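Local coordinates for ABC transporter sugar binding protein (Xanthomonas axonopodis pv. citri, PDB 3UOR) that probably binds maltose or related sugars in the periplasm and delivers them to an ABC importer, as a MalE-type solute-binding protein, at residues Glu195-Phe200 against Leu386-Val391; Leu202-Arg207 against Phe223-Gly228; Met189-Phe194 against Arg390-Gly395; Gly394-Ser397 against Gln403-Asp406. All blocks are in the same frame, centred on the assembly; numbering follows the deposited sequence.

Interaction 1 (Glu195-Phe200 against Leu386-Val391); sequences EQQLSF and LVTERV
Gln197 and Thr388 are the pair that meets between helix 195-202 and helix 377-394, each with its CB directed at the opposite segment. The two side chains approach at a slant, and what touches is the amide end of Gln197 and the hydroxyl of Thr388. Gln197 bends at chi2 (87°), which turns its amide away from the line of CB and CG and across the gap. As modelled, Gln197 NE2 lies 3.2 Å from Thr388 OG1, with Gln197 CG 4.1 Å from the same oxygen. The hydroxyl of Thr388 sits between its own backbone N and carbonyl carbon (chi1 61°), and it is hydrogen-bonded to the carbonyl O of Arg385, one turn back in its helix. Its methyl, on the other branch, packs on Leu227 of helix 221-235, while Gln197 also touches Tyr230 of that helix. The helices stay well apart: the nearest CA atoms, Gln197 CA and Thr388 CA, are 8.3 Å from each other, and the segments bury just 74 Å² together. Both residues are nevertheless buried. Two helices that touch through one glutamine and one threonine, with a third helix packed against both, form part of the helical packing of one lobe, consistent with a periplasmic-binding-protein fold.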
loop_
_atom_site.group_PDB
_atom_site.type_symbol
_atom_site.label_atom_id
_atom_site.label_comp_id
_atom_site.label_asym_id
_atom_site.label_seq_id
_atom_site.Cartn_x
_atom_site.Cartn_y
_atom_site.Cartn_z
ATOM N N GLU A 195 4.816 7.249 -2.460
ATOM C CA GLU A 195 4.628 5.836 -2.806
ATOM C C GLU A 195 5.369 5.410 -4.071
ATOM O O GLU A 195 5.837 4.268 -4.176
ATOM C CB GLU A 195 3.133 5.467 -2.881
ATOM C CG GLU A 195 2.432 5.409 -1.524
ATOM C CD GLU A 195 1.907 6.770 -1.045
ATOM O OE1 GLU A 195 2.234 7.800 -1.660
ATOM O OE2 GLU A 195 1.165 6.815 -0.044
ATOM N N GLN A 196 5.499 6.326 -5.026
ATOM C CA GLN A 196 6.175 5.996 -6.279
ATOM C C GLN A 196 7.677 5.722 -6.056
ATOM O O GLN A 196 8.175 4.670 -6.454
ATOM C CB GLN A 196 5.984 7.110 -7.304
ATOM C CG GLN A 196 4.525 7.366 -7.690
ATOM C CD GLN A 196 3.836 8.306 -6.737
ATOM O OE1 GLN A 196 4.378 8.640 -5.686
ATOM N NE2 GLN A 196 2.640 8.750 -7.100
ATOM N N GLN A 197 8.388 6.648 -5.406
ATOM C CA GLN A 197 9.821 6.478 -5.122
ATOM C C GLN A 197 9.973 5.242 -4.289
ATOM O O GLN A 197 10.884 4.440 -4.500
ATOM C CB GLN A 197 10.404 7.644 -4.272
ATOM C CG GLN A 197 10.111 9.016 -4.796
ATOM C CD GLN A 197 8.771 9.564 -4.311
ATOM O OE1 GLN A 197 7.693 9.116 -4.759
ATOM N NE2 GLN A 197 8.832 10.556 -3.395
ATOM N N LEU A 198 9.107 5.119 -3.287
ATOM C CA LEU A 198 9.189 3.967 -2.392
ATOM C C LEU A 198 9.034 2.646 -3.175
ATOM O O LEU A 198 9.796 1.701 -2.955
ATOM C CB LEU A 198 8.157 4.071 -1.268
ATOM C CG LEU A 198 8.074 2.846 -0.357
ATOM C CD1 LEU A 198 9.416 2.618 0.318
ATOM C CD2 LEU A 198 6.990 3.047 0.702
ATOM N N SER A 199 8.065 2.589 -4.089
ATOM C CA SER A 199 7.844 1.371 -4.888
ATOM C C SER A 199 9.132 0.981 -5.598
ATOM O O SER A 199 9.569 -0.159 -5.509
ATOM C CB SER A 199 6.734 1.577 -5.932
ATOM O OG SER A 199 5.505 1.852 -5.286
ATOM N N PHE A 200 9.751 1.940 -6.288
ATOM C CA PHE A 200 10.973 1.657 -7.040
ATOM C C PHE A 200 12.140 1.282 -6.133
ATOM O O PHE A 200 13.016 0.523 -6.540
ATOM C CB PHE A 200 11.342 2.836 -7.968
ATOM C CG PHE A 200 10.336 3.068 -9.046
ATOM C CD1 PHE A 200 9.946 2.015 -9.882
ATOM C CD2 PHE A 200 9.738 4.306 -9.210
ATOM C CE1 PHE A 200 9.005 2.201 -10.877
ATOM C CE2 PHE A 200 8.780 4.500 -10.220
ATOM C CZ PHE A 200 8.420 3.439 -11.053
ATOM N N LEU A 386 10.542 14.612 1.039
ATOM C CA LEU A 386 10.931 16.023 1.055
ATOM C C LEU A 386 12.230 16.198 0.304
ATOM O O LEU A 386 12.414 17.155 -0.434
ATOM C CB LEU A 386 11.117 16.544 2.482
ATOM C CG LEU A 386 9.832 16.755 3.281
ATOM C CD1 LEU A 386 10.145 17.287 4.680
ATOM C CD2 LEU A 386 8.909 17.705 2.539
ATOM N N VAL A 387 13.142 15.266 0.512
ATOM C CA VAL A 387 14.445 15.317 -0.130
ATOM C C VAL A 387 14.314 15.075 -1.617
ATOM O O VAL A 387 14.947 15.753 -2.415
ATOM C CB VAL A 387 15.396 14.290 0.471
ATOM C CG1 VAL A 387 16.526 14.031 -0.462
ATOM C CG2 VAL A 387 15.920 14.798 1.801
ATOM N N THR A 388 13.473 14.124 -2.012
ATOM C CA THR A 388 13.394 13.801 -3.436
ATOM C C THR A 388 12.744 14.934 -4.233
ATOM O O THR A 388 13.126 15.201 -5.367
ATOM C CB THR A 388 12.663 12.461 -3.702
ATOM O OG1 THR A 388 11.317 12.551 -3.215
ATOM C CG2 THR A 388 13.372 11.333 -2.985
ATOM N N GLU A 389 11.761 15.604 -3.646
ATOM C CA GLU A 389 11.150 16.728 -4.333
ATOM C C GLU A 389 12.187 17.839 -4.529
ATOM O O GLU A 389 12.150 18.576 -5.514
ATOM C CB GLU A 389 9.957 17.239 -3.554
ATOM C CG GLU A 389 9.264 18.419 -4.188
ATOM C CD GLU A 389 8.068 18.863 -3.379
ATOM O OE1 GLU A 389 8.060 18.622 -2.149
ATOM O OE2 GLU A 389 7.140 19.450 -3.960
ATOM N N ARG A 390 13.134 17.938 -3.607
ATOM C CA ARG A 390 14.186 18.945 -3.727
ATOM C C ARG A 390 15.147 18.564 -4.845
ATOM O O ARG A 390 15.612 19.418 -5.597
ATOM C CB ARG A 390 14.954 19.078 -2.419
ATOM C CG ARG A 390 15.428 20.479 -2.126
ATOM C CD ARG A 390 15.401 20.708 -0.624
ATOM N NE ARG A 390 16.220 19.709 0.051
ATOM C CZ ARG A 390 15.927 19.154 1.221
ATOM N NH1 ARG A 390 14.817 19.496 1.869
ATOM N NH2 ARG A 390 16.752 18.254 1.743
ATOM N N VAL A 391 15.456 17.278 -4.931
ATOM C CA VAL A 391 16.260 16.758 -6.017
ATOM C C VAL A 391 15.586 17.050 -7.353
ATOM O O VAL A 391 16.230 17.564 -8.275
ATOM C CB VAL A 391 16.479 15.254 -5.869
ATOM C CG1 VAL A 391 16.944 14.635 -7.195
ATOM C CG2 VAL A 391 17.464 14.993 -4.752
#

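Interaction 2 (Leu202-Arg207 against Phe223-Gly228); sequences LQQDDR and FRKALG
Gln204 loses more surface to the contact than any other residue, 65 Å², and it meets the aliphatic part of Lys225. The two side chains cross at about a right angle, with Gln204 OE1 3.3 Å from Lys225 CD and 4.2 Å from Lys225 CB. Turns at chi1 (-52°) and chi2 (-49°) fold the glutamine back, and its other amide atom, Gln204 NE2, is hydrogen-bonded to Phe200 O in the preceding helix. Lys225, the second contributor with 28 Å², runs extended as far as CE, which lays its methylenes, and not its ammonium group, next to the amide. Trp166 of helix 166-180 touches both residues. The loop that follows helix 195-202 is thus laid against helix 221-235, in one lobe of what is consistent with a periplasmic-binding-protein fold, just ahead of the short hairpin of strands 209-210 and 215-216. Phe223 gives up 26 Å² although its CB points away: its ring packs on Val402 and Leu405 of helix 398-412, and its backbone carries the contact. A water lies 3.1 Å from Asp206 OD2, to which it may donate, and accepts from Phe223 N at 2.8 Å. Asp206 OD2 also takes a hydrogen bond from Gly222 N, which places this carboxylate at the first turn of helix 221-235.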
loop_
_atom_site.group_PDB
_atom_site.type_symbol
_atom_site.label_atom_id
_atom_site.label_comp_id
_atom_site.label_asym_id
_atom_site.label_seq_id
_atom_site.Cartn_x
_atom_site.Cartn_y
_atom_site.Cartn_z
ATOM N N LEU A 202 11.781 -0.295 -3.180
ATOM C CA LEU A 202 11.474 -1.663 -2.759
ATOM C C LEU A 202 11.854 -2.718 -3.802
ATOM O O LEU A 202 11.958 -3.881 -3.464
ATOM C CB LEU A 202 9.999 -1.817 -2.398
ATOM C CG LEU A 202 9.590 -1.071 -1.147
ATOM C CD1 LEU A 202 8.070 -1.140 -0.972
ATOM C CD2 LEU A 202 10.300 -1.693 0.001
ATOM N N GLN A 203 12.050 -2.324 -5.064
ATOM C CA GLN A 203 12.456 -3.298 -6.092
ATOM C C GLN A 203 13.949 -3.649 -6.059
ATOM O O GLN A 203 14.418 -4.379 -6.918
ATOM C CB GLN A 203 12.071 -2.817 -7.500
ATOM C CG GLN A 203 10.577 -2.576 -7.672
ATOM C CD GLN A 203 10.265 -2.007 -9.013
ATOM O OE1 GLN A 203 11.125 -1.391 -9.656
ATOM N NE2 GLN A 203 9.035 -2.206 -9.465
ATOM N N GLN A 204 14.686 -3.139 -5.074
ATOM C CA GLN A 204 16.137 -3.340 -5.026
ATOM C C GLN A 204 16.449 -4.435 -4.026
ATOM O O GLN A 204 15.658 -4.689 -3.140
ATOM C CB GLN A 204 16.852 -2.043 -4.605
ATOM C CG GLN A 204 16.457 -0.788 -5.434
ATOM C CD GLN A 204 16.505 -1.037 -6.943
ATOM O OE1 GLN A 204 17.498 -1.547 -7.465
ATOM N NE2 GLN A 204 15.420 -0.684 -7.646
ATOM N N ASP A 205 17.626 -5.037 -4.132
ATOM C CA ASP A 205 17.994 -6.165 -3.285
ATOM C C ASP A 205 18.354 -5.767 -1.880
ATOM O O ASP A 205 18.305 -6.591 -0.966
ATOM C CB ASP A 205 19.188 -6.902 -3.877
ATOM C CG ASP A 205 18.804 -7.748 -5.057
ATOM O OD1 ASP A 205 17.653 -8.242 -5.062
ATOM O OD2 ASP A 205 19.641 -7.910 -5.974
ATOM N N ASP A 206 18.749 -4.516 -1.696
ATOM C CA ASP A 206 19.141 -4.113 -0.356
ATOM C C ASP A 206 17.984 -3.445 0.384
ATOM O O ASP A 206 16.947 -3.140 -0.197
ATOM C CB ASP A 206 20.467 -3.310 -0.329
ATOM C CG ASP A 206 20.370 -1.965 -1.027
ATOM O OD1 ASP A 206 19.326 -1.703 -1.658
ATOM O OD2 ASP A 206 21.341 -1.166 -0.931
ATOM N N ARG A 207 18.166 -3.275 1.681
ATOM C CA ARG A 207 17.144 -2.774 2.577
ATOM C C ARG A 207 17.338 -1.252 2.745
ATOM O O ARG A 207 18.463 -0.763 2.674
ATOM C CB ARG A 207 17.341 -3.498 3.904
ATOM C CG ARG A 207 16.215 -3.436 4.901
ATOM C CD ARG A 207 16.628 -4.205 6.164
ATOM N NE ARG A 207 15.613 -4.115 7.198
ATOM C CZ ARG A 207 14.375 -4.567 7.054
ATOM N NH1 ARG A 207 14.017 -5.154 5.919
ATOM N NH2 ARG A 207 13.500 -4.447 8.048
ATOM N N PHE A 223 18.891 2.455 -2.984
ATOM C CA PHE A 223 18.178 3.730 -3.000
ATOM C C PHE A 223 18.740 4.697 -4.050
ATOM O O PHE A 223 17.972 5.378 -4.753
ATOM C CB PHE A 223 18.061 4.407 -1.639
ATOM C CG PHE A 223 17.173 5.618 -1.686
ATOM C CD1 PHE A 223 15.800 5.469 -1.835
ATOM C CD2 PHE A 223 17.705 6.897 -1.677
ATOM C CE1 PHE A 223 14.966 6.572 -1.926
ATOM C CE2 PHE A 223 16.874 8.020 -1.755
ATOM C CZ PHE A 223 15.509 7.858 -1.898
ATOM N N ARG A 224 20.064 4.723 -4.195
ATOM C CA ARG A 224 20.673 5.559 -5.227
ATOM C C ARG A 224 20.178 5.196 -6.622
ATOM O O ARG A 224 20.005 6.075 -7.473
ATOM C CB ARG A 224 22.195 5.466 -5.185
ATOM C CG ARG A 224 22.816 6.120 -3.955
ATOM C CD ARG A 224 24.318 5.918 -4.012
ATOM N NE ARG A 224 25.051 6.404 -2.839
ATOM C CZ ARG A 224 25.610 7.607 -2.761
ATOM N NH1 ARG A 224 25.481 8.466 -3.762
ATOM N NH2 ARG A 224 26.294 7.948 -1.689
ATOM N N LYS A 225 19.961 3.905 -6.870
ATOM C CA LYS A 225 19.507 3.459 -8.198
ATOM C C LYS A 225 18.040 3.912 -8.376
ATOM O O LYS A 225 17.657 4.455 -9.414
ATOM C CB LYS A 225 19.646 1.936 -8.332
ATOM C CG LYS A 225 19.579 1.378 -9.753
ATOM C CD LYS A 225 19.428 -0.159 -9.719
ATOM C CE LYS A 225 19.782 -0.863 -11.037
ATOM N NZ LYS A 225 18.892 -0.552 -12.182
ATOM N N ALA A 226 17.242 3.744 -7.330
ATOM C CA ALA A 226 15.829 4.136 -7.358
ATOM C C ALA A 226 15.650 5.650 -7.500
ATOM O O ALA A 226 14.847 6.143 -8.317
ATOM C CB ALA A 226 15.109 3.617 -6.080
ATOM N N LEU A 227 16.393 6.395 -6.694
ATOM C CA LEU A 227 16.437 7.855 -6.853
ATOM C C LEU A 227 16.813 8.248 -8.280
ATOM O O LEU A 227 16.188 9.118 -8.890
ATOM C CB LEU A 227 17.427 8.510 -5.863
ATOM C CG LEU A 227 17.472 10.048 -5.927
ATOM C CD1 LEU A 227 16.048 10.603 -5.656
ATOM C CD2 LEU A 227 18.473 10.595 -4.898
ATOM N N GLY A 228 17.831 7.599 -8.823
ATOM C CA GLY A 228 18.250 7.905 -10.182
ATOM C C GLY A 228 17.147 7.709 -11.215
ATOM O O GLY A 228 16.870 8.601 -12.041
HETATM O O HOH W 1 19.591 1.385 -0.506
#

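Interaction 3 (Met189-Phe194 against Arg390-Gly395); sequences MPLNEF and RVVRGG
Leu191 is the one residue of 189-194 that reaches 390-395, and its two methyls have different partners: CD2 packs on the buried Val392, while CD1 touches both Val392 and the exposed Arg393. On the buried side, Leu191 CD2 lies 3.8 Å from Val392 CG2 and 3.9 Å from Val392 CB. The isopropyl group of Val392 also offers its other branch, with Val392 CG1 3.9 Å from Leu191 CD1, so the leucine fork is met by both valine methyls. Tyr234 of helix 221-235 touches both Leu191 and Val392 and brings a third element to this apolar patch. Leu191 is presented from a type I beta turn, Pro190 to Glu193, closed by the bond from Glu193 N to Pro190 O (3.1 Å). This turn lies between strand 187-188 and helix 195-202, a strand-to-helix connection in one lobe of the binding-protein fold, and it packs against the last turn of helix 377-394. On the outer side the partner is Arg393, an exposed residue whose CB does not aim at the loop but whose chain swings back with a bend at chi3 (134°). Leu191 CD1 then sits over the centre of the guanidinium, 3.8 Å above its plane, an apolar contact with one face that uses none of its N-H groups. Arg393 NH1 makes a salt bridge with Glu389 OE2, one turn earlier, while Arg393 NH2 makes weak hydrogen bonds to Gln246 OE1 and Lys241 O. Gly395 is the first residue past the helix to leave helical angles, with positive phi (69°).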
loop_
_atom_site.group_PDB
_atom_site.type_symbol
_atom_site.label_atom_id
_atom_site.label_comp_id
_atom_site.label_asym_id
_atom_site.label_seq_id
_atom_site.Cartn_x
_atom_site.Cartn_y
_atom_site.Cartn_z
ATOM N N MET A 189 3.267 11.322 -11.708
ATOM C CA MET A 189 3.676 10.895 -10.379
ATOM C C MET A 189 3.812 12.164 -9.539
ATOM O O MET A 189 4.867 12.804 -9.548
ATOM C CB MET A 189 5.050 10.210 -10.422
ATOM C CG MET A 189 5.151 8.979 -11.313
ATOM S SD MET A 189 6.737 8.121 -11.143
ATOM C CE MET A 189 7.863 9.375 -11.833
ATOM N N PRO A 190 2.749 12.544 -8.820
ATOM C CA PRO A 190 2.775 13.803 -8.059
ATOM C C PRO A 190 3.916 13.839 -7.050
ATOM O O PRO A 190 4.076 12.898 -6.290
ATOM C CB PRO A 190 1.424 13.815 -7.343
ATOM C CG PRO A 190 0.556 12.891 -8.143
ATOM C CD PRO A 190 1.477 11.820 -8.666
ATOM N N LEU A 191 4.687 14.925 -7.050
ATOM C CA LEU A 191 5.891 15.052 -6.231
ATOM C C LEU A 191 5.639 15.094 -4.717
ATOM O O LEU A 191 6.568 14.924 -3.928
ATOM C CB LEU A 191 6.666 16.299 -6.661
ATOM C CG LEU A 191 7.420 16.157 -7.985
ATOM C CD1 LEU A 191 7.921 17.504 -8.492
ATOM C CD2 LEU A 191 8.576 15.178 -7.825
ATOM N N ASN A 192 4.390 15.320 -4.320
ATOM C CA ASN A 192 4.020 15.345 -2.907
ATOM C C ASN A 192 3.737 13.950 -2.341
ATOM O O ASN A 192 3.518 13.801 -1.141
ATOM C CB ASN A 192 2.777 16.217 -2.699
ATOM C CG ASN A 192 1.592 15.723 -3.504
ATOM O OD1 ASN A 192 1.584 15.815 -4.732
ATOM N ND2 ASN A 192 0.592 15.172 -2.820
ATOM N N GLU A 193 3.708 12.936 -3.203
ATOM C CA GLU A 193 3.445 11.563 -2.763
ATOM C C GLU A 193 4.755 10.803 -2.669
ATOM O O GLU A 193 5.654 11.015 -3.473
ATOM C CB GLU A 193 2.470 10.870 -3.727
ATOM C CG GLU A 193 1.145 11.639 -3.864
ATOM C CD GLU A 193 0.183 11.057 -4.890
ATOM O OE1 GLU A 193 0.560 10.130 -5.647
ATOM O OE2 GLU A 193 -0.964 11.546 -4.942
ATOM N N PHE A 194 4.873 9.927 -1.679
ATOM C CA PHE A 194 6.087 9.142 -1.517
ATOM C C PHE A 194 6.014 7.714 -2.110
ATOM O O PHE A 194 7.039 7.042 -2.234
ATOM C CB PHE A 194 6.435 9.048 -0.030
ATOM C CG PHE A 194 5.449 8.234 0.782
ATOM C CD1 PHE A 194 5.535 6.853 0.814
ATOM C CD2 PHE A 194 4.442 8.854 1.517
ATOM C CE1 PHE A 194 4.638 6.094 1.566
ATOM C CE2 PHE A 194 3.546 8.107 2.281
ATOM C CZ PHE A 194 3.644 6.721 2.304
ATOM N N ARG A 390 13.134 17.938 -3.607
ATOM C CA ARG A 390 14.186 18.945 -3.727
ATOM C C ARG A 390 15.147 18.564 -4.845
ATOM O O ARG A 390 15.612 19.418 -5.597
ATOM C CB ARG A 390 14.954 19.078 -2.419
ATOM C CG ARG A 390 15.428 20.479 -2.126
ATOM C CD ARG A 390 15.401 20.708 -0.624
ATOM N NE ARG A 390 16.220 19.709 0.051
ATOM C CZ ARG A 390 15.927 19.154 1.221
ATOM N NH1 ARG A 390 14.817 19.496 1.869
ATOM N NH2 ARG A 390 16.752 18.254 1.743
ATOM N N VAL A 391 15.456 17.278 -4.931
ATOM C CA VAL A 391 16.260 16.758 -6.017
ATOM C C VAL A 391 15.586 17.050 -7.353
ATOM O O VAL A 391 16.230 17.564 -8.275
ATOM C CB VAL A 391 16.479 15.254 -5.869
ATOM C CG1 VAL A 391 16.944 14.635 -7.195
ATOM C CG2 VAL A 391 17.464 14.993 -4.752
ATOM N N VAL A 392 14.293 16.732 -7.458
ATOM C CA VAL A 392 13.567 16.957 -8.708
ATOM C C VAL A 392 13.418 18.442 -9.073
ATOM O O VAL A 392 13.678 18.842 -10.202
ATOM C CB VAL A 392 12.176 16.329 -8.697
ATOM C CG1 VAL A 392 11.464 16.633 -9.999
ATOM C CG2 VAL A 392 12.270 14.793 -8.465
ATOM N N ARG A 393 12.977 19.250 -8.125
ATOM C CA ARG A 393 12.684 20.643 -8.411
ATOM C C ARG A 393 13.937 21.507 -8.344
ATOM O O ARG A 393 14.192 22.272 -9.245
ATOM C CB ARG A 393 11.622 21.190 -7.457
ATOM C CG ARG A 393 10.267 20.498 -7.568
ATOM C CD ARG A 393 9.177 21.302 -6.847
ATOM N NE ARG A 393 7.985 21.407 -7.686
ATOM C CZ ARG A 393 6.782 20.991 -7.313
ATOM N NH1 ARG A 393 6.614 20.463 -6.115
ATOM N NH2 ARG A 393 5.745 21.110 -8.124
ATOM N N GLY A 394 14.725 21.372 -7.281
ATOM C CA GLY A 394 15.860 22.255 -7.066
ATOM C C GLY A 394 17.149 21.753 -7.685
ATOM O O GLY A 394 18.143 22.441 -7.684
ATOM N N GLY A 395 17.152 20.546 -8.223
ATOM C CA GLY A 395 18.385 20.019 -8.775
ATOM C C GLY A 395 19.437 19.698 -7.721
ATOM O O GLY A 395 20.602 19.508 -8.064
#

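Interaction 4 (Gly394-Ser397 against Gln403-Asp406); sequences GGQS and QELD
CG of Gln396 lies opposite its backbone N (chi1 171°), Glu404 does the same, and both chains stay extended beyond CG; with the CB of both residues directed across the gap, the two polar ends reach one another along slanting paths. Their meeting is a single hydrogen bond, Gln396 NE2 to Glu404 OE1, 3.0 Å long with an N-H...O angle of 153°. The fit is not flat. The amide and carboxylate planes stand 38° apart, and the donor meets Glu404 OE1 on its anti side, well out of the carboxylate plane. Gln396 belongs to the short connection between helix 377-394 and helix 398-412, next to Gly395, whose positive phi marks the helix exit. Ser397, the following residue, is the N-cap of the second helix and caps Ala400 N with its hydroxyl. The bond therefore spans from just ahead of this helix to its second turn, within the hairpin formed by two consecutive helices near the surface. Arg390 of the first helix completes the cluster, its NE hydrogen-bonded to Gln396 OE1 and its NH2 in a salt bridge with Glu404 OE2. The glutamine amide thus donates to the carboxylate and accepts from the guanidinium, which would fix its orientation. With one oxygen held by the amide and the other by a positive charge, Glu404 is likely to remain ionised.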
loop_
_atom_site.group_PDB
_atom_site.type_symbol
_atom_site.label_atom_id
_atom_site.label_comp_id
_atom_site.label_asym_id
_atom_site.label_seq_id
_atom_site.Cartn_x
_atom_site.Cartn_y
_atom_site.Cartn_z
ATOM N N GLY A 394 14.725 21.372 -7.281
ATOM C CA GLY A 394 15.860 22.255 -7.066
ATOM C C GLY A 394 17.149 21.753 -7.685
ATOM O O GLY A 394 18.143 22.441 -7.684
ATOM N N GLY A 395 17.152 20.546 -8.223
ATOM C CA GLY A 395 18.385 20.019 -8.775
ATOM C C GLY A 395 19.437 19.698 -7.721
ATOM O O GLY A 395 20.602 19.508 -8.064
ATOM N N GLN A 396 19.045 19.618 -6.445
ATOM C CA GLN A 396 19.966 19.104 -5.431
ATOM C C GLN A 396 20.640 17.834 -5.969
ATOM O O GLN A 396 20.005 17.047 -6.645
ATOM C CB GLN A 396 19.236 18.824 -4.109
ATOM C CG GLN A 396 20.087 18.078 -3.095
ATOM C CD GLN A 396 19.488 18.068 -1.698
ATOM O OE1 GLN A 396 18.350 18.473 -1.503
ATOM N NE2 GLN A 396 20.262 17.614 -0.721
ATOM N N SER A 397 21.918 17.635 -5.672
ATOM C CA SER A 397 22.634 16.454 -6.168
ATOM C C SER A 397 22.209 15.183 -5.441
ATOM O O SER A 397 21.740 15.226 -4.301
ATOM C CB SER A 397 24.139 16.630 -5.994
ATOM O OG SER A 397 24.481 16.478 -4.632
ATOM N N GLN A 403 22.997 11.637 1.415
ATOM C CA GLN A 403 23.789 11.925 2.603
ATOM C C GLN A 403 22.911 12.626 3.639
ATOM O O GLN A 403 22.903 12.293 4.837
ATOM C CB GLN A 403 24.962 12.842 2.217
ATOM C CG GLN A 403 25.853 13.240 3.381
ATOM C CD GLN A 403 27.213 12.560 3.322
ATOM O OE1 GLN A 403 27.638 12.087 2.263
ATOM N NE2 GLN A 403 27.901 12.506 4.462
ATOM N N GLU A 404 22.177 13.615 3.157
ATOM C CA GLU A 404 21.319 14.417 4.009
ATOM C C GLU A 404 20.164 13.563 4.526
ATOM O O GLU A 404 19.813 13.642 5.697
ATOM C CB GLU A 404 20.782 15.608 3.214
ATOM C CG GLU A 404 19.780 16.437 3.972
ATOM C CD GLU A 404 19.378 17.728 3.259
ATOM O OE1 GLU A 404 19.979 18.099 2.221
ATOM O OE2 GLU A 404 18.442 18.378 3.764
ATOM N N LEU A 405 19.579 12.741 3.650
ATOM C CA LEU A 405 18.469 11.869 4.064
ATOM C C LEU A 405 18.911 10.939 5.183
ATOM O O LEU A 405 18.257 10.874 6.222
ATOM C CB LEU A 405 17.909 11.077 2.881
ATOM C CG LEU A 405 16.702 10.171 3.118
ATOM C CD1 LEU A 405 15.555 10.902 3.829
ATOM C CD2 LEU A 405 16.234 9.638 1.779
ATOM N N ASP A 406 20.029 10.240 4.990
ATOM C CA ASP A 406 20.605 9.430 6.071
ATOM C C ASP A 406 20.827 10.200 7.388
ATOM O O ASP A 406 20.565 9.660 8.478
ATOM C CB ASP A 406 21.892 8.712 5.628
ATOM C CG ASP A 406 21.603 7.350 4.979
ATOM O OD1 ASP A 406 20.437 6.888 5.052
ATOM O OD2 ASP A 406 22.536 6.736 4.418
#

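How the interactions relate
From the N terminus, the turn 189-194 comes first and leads straight into helix 195-202 and then the loop 202-207. Interaction 2 closes a short loop, with 15 residues between its segments, when 223-228 returns to that loop. It is nested inside the far longer loops closed by interactions 1 and 3, each of which waits for helix 377-394 and ends on it, sharing Arg390 and Val391. Interaction 4 follows in series after interactions 1 and 2 and begins where interaction 3 ends, at Gly394 and Gly395, joining helix 377-394 to helix 398-412. Phe223 CE2 and Leu405 CD2, 3.9 Å apart, link interactions 2 and 4.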